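Local coordinates for protein SeviL (Septifer virgatus, PDB 6LF2) that binds the glycans of GM1b and asialo-GM1 as an R-type lectin with a beta-trefoil fold, at residues B[65-69]-B[70-74]. Residues are numbered along the deposited sequence; the frame is centred on the assembly and turned at random.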
loop_
_atom_site.group_PDB
_atom_site.type_symbol
_atom_site.label_atom_id
_atom_site.label_comp_id
_atom_site.label_asym_id
_atom_site.label_seq_id
_atom_site.Cartn_x
_atom_site.Cartn_y
_atom_site.Cartn_z
ATOM N N LEU B 65 -13.150 -14.088 -0.187
ATOM C CA LEU B 65 -13.994 -12.922 0.045
ATOM C C LEU B 65 -15.281 -12.999 -0.775
ATOM O O LEU B 65 -15.251 -13.181 -1.996
ATOM C CB LEU B 65 -13.236 -11.645 -0.306
ATOM C CG LEU B 65 -13.904 -10.347 0.160
ATOM C CD1 LEU B 65 -13.891 -10.245 1.651
ATOM C CD2 LEU B 65 -13.217 -9.122 -0.461
ATOM N N GLN B 66 -16.407 -12.821 -0.104
ATOM C CA GLN B 66 -17.715 -13.078 -0.680
ATOM C C GLN B 66 -18.661 -11.938 -0.342
ATOM O O GLN B 66 -18.585 -11.355 0.739
ATOM C CB GLN B 66 -18.291 -14.396 -0.139
ATOM C CG GLN B 66 -19.662 -14.779 -0.678
ATOM C CD GLN B 66 -20.210 -16.017 0.007
ATOM O OE1 GLN B 66 -20.018 -16.208 1.214
ATOM N NE2 GLN B 66 -20.881 -16.876 -0.760
ATOM N N TYR B 67 -19.571 -11.632 -1.265
ATOM C CA TYR B 67 -20.724 -10.799 -0.947
ATOM C C TYR B 67 -21.982 -11.599 -1.241
ATOM O O TYR B 67 -22.141 -12.106 -2.353
ATOM C CB TYR B 67 -20.721 -9.503 -1.754
ATOM C CG TYR B 67 -21.837 -8.572 -1.352
ATOM C CD1 TYR B 67 -21.989 -8.190 -0.035
ATOM C CD2 TYR B 67 -22.732 -8.076 -2.290
ATOM C CE1 TYR B 67 -22.996 -7.342 0.352
ATOM C CE2 TYR B 67 -23.745 -7.222 -1.916
ATOM C CZ TYR B 67 -23.871 -6.860 -0.596
ATOM O OH TYR B 67 -24.875 -6.007 -0.216
ATOM N N ASN B 68 -22.864 -11.722 -0.248
ATOM C CA ASN B 68 -24.032 -12.591 -0.373
ATOM C C ASN B 68 -25.325 -11.817 -0.595
ATOM O O ASN B 68 -26.410 -12.391 -0.444
ATOM C CB ASN B 68 -24.165 -13.491 0.860
ATOM C CG ASN B 68 -24.433 -12.715 2.132
ATOM O OD1 ASN B 68 -24.770 -11.532 2.102
ATOM N ND2 ASN B 68 -24.285 -13.388 3.271
ATOM N N GLY B 69 -25.235 -10.531 -0.935
ATOM C CA GLY B 69 -26.383 -9.664 -1.036
ATOM C C GLY B 69 -26.725 -8.918 0.236
ATOM O O GLY B 69 -27.450 -7.919 0.174
ATOM N N GLU B 70 -26.227 -9.367 1.380
ATOM C CA GLU B 70 -26.492 -8.730 2.669
ATOM C C GLU B 70 -25.226 -8.277 3.374
ATOM O O GLU B 70 -25.188 -7.163 3.910
ATOM C CB GLU B 70 -27.263 -9.684 3.598
ATOM C CG GLU B 70 -28.554 -10.254 3.015
ATOM C CD GLU B 70 -29.754 -9.337 3.199
ATOM O OE1 GLU B 70 -29.601 -8.263 3.823
ATOM O OE2 GLU B 70 -30.855 -9.698 2.724
ATOM N N GLN B 71 -24.179 -9.102 3.395
ATOM C CA GLN B 71 -22.928 -8.643 3.981
ATOM C C GLN B 71 -21.733 -9.250 3.263
ATOM O O GLN B 71 -21.843 -10.235 2.530
ATOM C CB GLN B 71 -22.864 -8.936 5.484
ATOM C CG GLN B 71 -23.493 -10.226 5.932
ATOM C CD GLN B 71 -23.570 -10.309 7.450
ATOM O OE1 GLN B 71 -23.406 -9.301 8.147
ATOM N NE2 GLN B 71 -23.815 -11.507 7.969
ATOM N N VAL B 72 -20.586 -8.598 3.450
ATOM C CA VAL B 72 -19.311 -9.132 3.001
ATOM C C VAL B 72 -18.799 -10.092 4.063
ATOM O O VAL B 72 -18.731 -9.737 5.245
ATOM C CB VAL B 72 -18.309 -7.995 2.752
ATOM C CG1 VAL B 72 -16.971 -8.547 2.245
ATOM C CG2 VAL B 72 -18.896 -7.002 1.772
ATOM N N ILE B 73 -18.456 -11.312 3.648
ATOM C CA ILE B 73 -18.028 -12.370 4.554
ATOM C C ILE B 73 -16.956 -13.188 3.851
ATOM O O ILE B 73 -16.723 -13.043 2.649
ATOM C CB ILE B 73 -19.206 -13.280 4.978
ATOM C CG1 ILE B 73 -19.864 -13.875 3.740
ATOM C CG2 ILE B 73 -20.242 -12.503 5.790
ATOM C CD1 ILE B 73 -20.961 -14.871 4.067
ATOM N N MET B 74 -16.305 -14.071 4.611
ATOM C CA MET B 74 -15.383 -15.048 4.046
ATOM C C MET B 74 -16.114 -16.373 3.849
ATOM O O MET B 74 -16.800 -16.848 4.761
ATOM C CB MET B 74 -14.159 -15.234 4.949
ATOM C CG MET B 74 -13.336 -13.945 5.151
ATOM S SD MET B 74 -12.559 -13.361 3.635
ATOM C CE MET B 74 -11.513 -14.759 3.215
#
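Asn-68 grips the backbone of Glu-70 and Gln-71 at the turn between strands 63-67 and 72-75, pointing its side-chain carbonyl into the turn. Its OD1 accepts two backbone N-H groups, from Glu-70 N at 2.7 Å and from Gln-71 N at 2.8 Å; both donors stand somewhat off the carbonyl plane, by 18° and 27°. The first torsion, 64°, sets CG between the backbone N and the carbonyl carbon, which points OD1 at the two N-H groups. A weak bond from Asn-68 N to Gln-71 O, 3.3 Å long, spans the same turn, and Gly-69 carries it with a positive phi.

Beyond the turn the strands pair antiparallel. Gln-66 and Ile-73 form the hydrogen-bonded pair, exchanging N-H and C=O in both directions, while Val-72 CA adds a CA-H...O contact to Gln-66 O. On their face the two side chains run alongside each other, Gln-66 OE1 resting 3.3 Å from Ile-73 CD1; Gln-66 NE2 is hydrogen-bonded to Thr-81 OG1. The face of Leu-65, Tyr-67, Val-72 and Met-74 is largely apolar. Val-72 divides its branches between two neighbours: CG1 meets Leu-65 CD1 at 3.6 Å, and CG2 meets Tyr-67 CD1 at 3.8 Å. The tyrosine ring extends toward the turn, with Gly-69 N 3.6 Å above one face, over its centre.

Leu-32 and Leu-107 pack on Leu-65 and Val-72, and Leu-114 on Val-72, consistent with a place in the trefoil core. The bound glycan is remote, its N-acetylgalactosamine about 13 Å from the Met-74 side chain. The chemistry thus divides the hairpin: one face packs inward through the buried Leu-65 and Val-72, while a single amide oxygen satisfies two consecutive backbone N-H groups and helps to hold the turn.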